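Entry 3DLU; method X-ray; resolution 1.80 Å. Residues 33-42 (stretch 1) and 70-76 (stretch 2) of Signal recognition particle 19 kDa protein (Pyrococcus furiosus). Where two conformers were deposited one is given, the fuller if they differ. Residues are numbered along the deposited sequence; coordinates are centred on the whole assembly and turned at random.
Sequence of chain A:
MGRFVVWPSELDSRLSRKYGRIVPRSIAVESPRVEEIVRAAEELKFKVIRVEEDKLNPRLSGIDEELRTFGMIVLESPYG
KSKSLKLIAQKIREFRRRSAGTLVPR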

ATOM      1  N   ARG A  33      16.437   2.372   1.566  1.00 16.93           N
ATOM      2  CA  ARG A  33      15.314   1.879   0.779  1.00 15.51           C
ATOM      3  C   ARG A  33      14.657   0.693   1.476  1.00 14.77           C
ATOM      4  O   ARG A  33      15.305  -0.039   2.228  1.00 15.49           O
ATOM      5  CB  ARG A  33      15.782   1.480  -0.620  1.00 17.96           C
ATOM      6  CG  ARG A  33      16.271   2.663  -1.445  1.00 22.83           C
ATOM      7  CD  ARG A  33      16.856   2.200  -2.768  1.00 38.43           C
ATOM      8  NE  ARG A  33      18.033   1.362  -2.568  1.00 68.25           N
ATOM      9  CZ  ARG A  33      18.780   0.869  -3.551  1.00 62.95           C
ATOM     10  NH1 ARG A  33      18.474   1.128  -4.815  1.00 91.39           N
ATOM     11  NH2 ARG A  33      19.835   0.114  -3.268  1.00 52.87           N
ATOM     12  N   VAL A  34      13.365   0.507   1.230  1.00 19.98           N
ATOM     13  CA  VAL A  34      12.666  -0.632   1.817  1.00 14.80           C
ATOM     14  C   VAL A  34      13.395  -1.942   1.513  1.00 14.93           C
ATOM     15  O   VAL A  34      13.559  -2.786   2.400  1.00 19.61           O
ATOM     16  CB  VAL A  34      11.203  -0.712   1.326  1.00 16.71           C
ATOM     17  CG1 VAL A  34      10.604  -2.070   1.678  1.00 22.10           C
ATOM     18  CG2 VAL A  34      10.378   0.421   1.933  1.00 23.00           C
ATOM     19  N   GLU A  35      13.829  -2.113   0.268  1.00 17.99           N
ATOM     20  CA  GLU A  35      14.507  -3.339  -0.153  1.00 23.74           C
ATOM     21  C   GLU A  35      15.851  -3.507   0.556  1.00 19.74           C
ATOM     22  O   GLU A  35      16.282  -4.622   0.824  1.00 19.00           O
ATOM     23  CB  GLU A  35      14.709  -3.357  -1.670  1.00 28.44           C
ATOM     24  N   GLU A  36      16.506  -2.397   0.870  1.00 18.92           N
ATOM     25  CA  GLU A  36      17.771  -2.472   1.592  1.00 14.40           C
ATOM     26  C   GLU A  36      17.544  -2.937   3.029  1.00 13.38           C
ATOM     27  O   GLU A  36      18.334  -3.710   3.577  1.00 16.58           O
ATOM     28  CB  GLU A  36      18.482  -1.111   1.589  1.00 15.62           C
ATOM     29  CG  GLU A  36      19.097  -0.727   0.250  1.00 19.62           C
ATOM     30  CD  GLU A  36      19.797   0.620   0.310  1.00 22.82           C
ATOM     31  OE1 GLU A  36      19.131   1.604   0.689  1.00 19.81           O
ATOM     32  OE2 GLU A  36      21.007   0.696  -0.002  1.00 16.52           O
ATOM     33  N   ILE A  37      16.481  -2.433   3.641  1.00 13.39           N
ATOM     34  CA  ILE A  37      16.102  -2.836   4.988  1.00 11.62           C
ATOM     35  C   ILE A  37      15.753  -4.324   5.014  1.00 11.26           C
ATOM     36  O   ILE A  37      16.141  -5.043   5.930  1.00 13.50           O
ATOM     37  CB  ILE A  37      14.935  -1.981   5.477  1.00 16.19           C
ATOM     38  CG1 ILE A  37      15.437  -0.536   5.650  1.00 16.72           C
ATOM     39  CG2 ILE A  37      14.350  -2.516   6.787  1.00 15.57           C
ATOM     40  CD1 ILE A  37      14.326   0.503   5.793  1.00 11.85           C
ATOM     41  N   VAL A  38      15.040  -4.787   3.993  1.00 13.35           N
ATOM     42  CA  VAL A  38      14.687  -6.198   3.936  1.00 15.22           C
ATOM     43  C   VAL A  38      15.951  -7.047   3.785  1.00 15.41           C
ATOM     44  O   VAL A  38      16.130  -8.048   4.482  1.00 14.34           O
ATOM     45  CB  VAL A  38      13.698  -6.499   2.800  1.00 18.05           C
ATOM     46  CG1 VAL A  38      13.591  -8.013   2.565  1.00 17.90           C
ATOM     47  CG2 VAL A  38      12.334  -5.900   3.116  1.00 17.93           C
ATOM     48  N   ARG A  39      16.832  -6.631   2.882  1.00 14.26           N
ATOM     49  CA  ARG A  39      18.090  -7.344   2.686  1.00 18.19           C
ATOM     50  C   ARG A  39      18.906  -7.405   3.973  1.00 19.38           C
ATOM     51  O   ARG A  39      19.437  -8.464   4.325  1.00 14.85           O
ATOM     52  CB  ARG A  39      18.920  -6.708   1.566  1.00 14.56           C
ATOM     53  CG  ARG A  39      20.191  -7.484   1.282  1.00 19.15           C
ATOM     54  CD  ARG A  39      21.059  -6.769   0.260  1.00 25.24           C
ATOM     55  NE  ARG A  39      22.386  -7.374   0.191  1.00 30.21           N
ATOM     56  CZ  ARG A  39      23.405  -6.879  -0.502  1.00 38.75           C
ATOM     57  NH1 ARG A  39      23.257  -5.756  -1.190  1.00 24.38           N
ATOM     58  NH2 ARG A  39      24.574  -7.508  -0.504  1.00 47.52           N
ATOM     59  N   ALA A  40      19.022  -6.265   4.662  1.00 13.48           N
ATOM     60  CA  ALA A  40      19.727  -6.203   5.948  1.00 17.05           C
ATOM     61  C   ALA A  40      19.109  -7.114   7.007  1.00 17.48           C
ATOM     62  O   ALA A  40      19.823  -7.826   7.710  1.00 15.83           O
ATOM     63  CB  ALA A  40      19.784  -4.755   6.461  1.00 14.79           C
ATOM     64  N   ALA A  41      17.783  -7.079   7.126  1.00 13.68           N
ATOM     65  CA  ALA A  41      17.080  -7.894   8.122  1.00 15.67           C
ATOM     66  C   ALA A  41      17.364  -9.377   7.904  1.00 15.63           C
ATOM     67  O   ALA A  41      17.620 -10.110   8.850  1.00 17.69           O
ATOM     68  CB  ALA A  41      15.568  -7.622   8.083  1.00 12.28           C
ATOM     69  N   GLU A  42      17.326  -9.797   6.645  1.00 15.48           N
ATOM     70  CA  GLU A  42      17.555 -11.192   6.289  1.00 21.47           C
ATOM     71  C   GLU A  42      18.991 -11.580   6.621  1.00 23.66           C
ATOM     72  O   GLU A  42      19.243 -12.627   7.218  1.00 20.03           O
ATOM     73  CB  GLU A  42      17.254 -11.411   4.813  1.00 18.93           C
ATOM     74  CG  GLU A  42      15.753 -11.363   4.486  1.00 28.40           C
ATOM     75  CD  GLU A  42      15.473 -11.350   2.991  1.00 49.79           C
ATOM     76  OE1 GLU A  42      16.416 -11.099   2.206  1.00 53.29           O
ATOM     77  OE2 GLU A  42      14.307 -11.584   2.605  1.00 55.03           O
TER
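Stretch 2, residues 70-76: FGMIVLE

A helix laid on a β-strand usually offers one stripe of apolar side chains to the alternate residues of the strand, and this pair from the signal recognition particle 19 kDa protein illustrates the rule compactly. Residues 70-76 are extended throughout, as part of a strand that begins earlier in the chain, and they run nearly parallel to helix 34-42: the N-to-C directions differ by 16°, and the axes approach to 9.0 Å. No hydrogen bond joins the two segments, so their contact rests on apolar packing.

Arg33, the N-cap residue, stays out of reach of the strand. Its backbone N donates to Glu36 OE1 at 2.9 Å, an interaction that ties the side chain of Glu36 to the start of the helix. Val34 makes the first contact, and here the backbones come close, with its CA 6.4 Å from Gly71 CA. The fit depends on the glycine: Val34 CG2 lies 3.9 Å from Gly71 CA, and an ideal CB built on Gly71 would stand only 2.5 Å from Val34 CG2, a clash. The other methyl of Val34, CG1, meets Ile73 CG1 at 4.1 Å.

One turn on, Ile37 also points toward the strand and places CG2 3.7 Å from Ile73 CD1. Val38, directed sideways, still brings CG2 to 4.2 Å from Ile73 CG1. Ile73 thus touches three helix residues and has the largest covered area of any residue in the pair. Arg39 and Ala40 turn through the part of the helix that makes no contact before Ala41 returns to the strand, its CB 3.7 Å from Leu75 CD2. On the strand, Gly71, Ile73 and Leu75 form the helix-facing series, while the intervening Met72 directs its CA-to-CB bond away.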

ATOM      1  N   PHE A  70       7.578   5.262  -0.378  1.00 23.35           N
ATOM      2  CA  PHE A  70       6.972   5.280   0.947  1.00 21.08           C
ATOM      3  C   PHE A  70       6.784   3.829   1.330  1.00 26.13           C
ATOM      4  O   PHE A  70       6.452   3.022   0.475  1.00 22.53           O
ATOM      5  CB  PHE A  70       5.614   5.966   0.865  1.00 14.70           C
ATOM      6  CG  PHE A  70       5.670   7.320   0.237  1.00 21.39           C
ATOM      7  CD1 PHE A  70       5.693   7.460  -1.142  1.00 23.07           C
ATOM      8  CD2 PHE A  70       5.729   8.459   1.026  1.00 23.51           C
ATOM      9  CE1 PHE A  70       5.752   8.705  -1.717  1.00 29.51           C
ATOM     10  CE2 PHE A  70       5.787   9.710   0.454  1.00 25.85           C
ATOM     11  CZ  PHE A  70       5.801   9.834  -0.918  1.00 25.78           C
ATOM     12  N   GLY A  71       7.014   3.472   2.585  1.00 18.57           N
ATOM     13  CA  GLY A  71       6.927   2.063   2.925  1.00 20.75           C
ATOM     14  C   GLY A  71       7.065   1.729   4.389  1.00 17.31           C
ATOM     15  O   GLY A  71       7.234   2.616   5.235  1.00 14.86           O
ATOM     16  N   MET A  72       6.980   0.437   4.684  1.00 16.08           N
ATOM     17  CA  MET A  72       7.145  -0.065   6.043  1.00 15.28           C
ATOM     18  C   MET A  72       7.421  -1.547   6.000  1.00 13.88           C
ATOM     19  O   MET A  72       7.074  -2.232   5.027  1.00 14.46           O
ATOM     20  CB  MET A  72       5.906   0.206   6.912  1.00 16.19           C
ATOM     21  CG  MET A  72       4.658  -0.604   6.516  1.00 22.56           C
ATOM     22  SD  MET A  72       4.465  -2.218   7.323  1.00 26.23           S
ATOM     23  CE  MET A  72       3.343  -1.815   8.702  1.00 18.10           C
ATOM     24  N   ILE A  73       8.071  -2.038   7.041  1.00 15.05           N
ATOM     25  CA  ILE A  73       8.430  -3.446   7.125  1.00 15.84           C
ATOM     26  C   ILE A  73       8.031  -3.909   8.505  1.00 14.03           C
ATOM     27  O   ILE A  73       8.295  -3.226   9.489  1.00 22.42           O
ATOM     28  CB  ILE A  73       9.960  -3.684   6.966  1.00 18.37           C
ATOM     29  CG1 ILE A  73      10.510  -3.070   5.670  1.00 16.42           C
ATOM     30  CG2 ILE A  73      10.263  -5.177   6.998  1.00 14.19           C
ATOM     31  CD1 ILE A  73      10.911  -1.605   5.781  1.00 21.32           C
ATOM     32  N   VAL A  74       7.371  -5.058   8.587  1.00 11.08           N
ATOM     33  CA  VAL A  74       7.141  -5.691   9.869  1.00 15.92           C
ATOM     34  C   VAL A  74       8.160  -6.812   9.975  1.00 12.98           C
ATOM     35  O   VAL A  74       8.294  -7.622   9.059  1.00 16.59           O
ATOM     36  CB  VAL A  74       5.714  -6.276   9.959  1.00 14.82           C
ATOM     37  CG1 VAL A  74       5.535  -6.990  11.280  1.00 13.59           C
ATOM     38  CG2 VAL A  74       4.670  -5.154   9.801  1.00 16.87           C
ATOM     39  N   LEU A  75       8.884  -6.827  11.097  0.50 13.79           N
ATOM     40  CA  LEU A  75       9.973  -7.765  11.344  0.50 14.62           C
ATOM     41  C   LEU A  75       9.846  -8.449  12.710  0.50 11.54           C
ATOM     42  O   LEU A  75       9.172  -7.943  13.602  0.50 15.41           O
ATOM     43  CB  LEU A  75      11.314  -7.021  11.301  0.50 14.43           C
ATOM     44  CG  LEU A  75      11.779  -6.383   9.994  0.50 15.58           C
ATOM     45  CD1 LEU A  75      13.064  -5.592  10.221  0.50 15.99           C
ATOM     46  CD2 LEU A  75      11.974  -7.448   8.918  0.50 16.49           C
ATOM     47  N   GLU A  76      10.496  -9.604  12.866  1.00 14.43           N
ATOM     48  CA  GLU A  76      10.692 -10.192  14.182  1.00 18.94           C
ATOM     49  C   GLU A  76      12.189 -10.285  14.429  1.00 19.79           C
ATOM     50  O   GLU A  76      12.932 -10.706  13.550  1.00 19.79           O
ATOM     51  CB  GLU A  76      10.063 -11.588  14.251  1.00 17.89           C
ATOM     52  CG  GLU A  76       8.572 -11.538  14.430  1.00 25.82           C
ATOM     53  CD  GLU A  76       7.924 -12.914  14.406  1.00 32.38           C
ATOM     54  OE1 GLU A  76       8.552 -13.871  13.918  1.00 36.13           O
ATOM     55  OE2 GLU A  76       6.781 -13.023  14.880  1.00 30.91           O
TER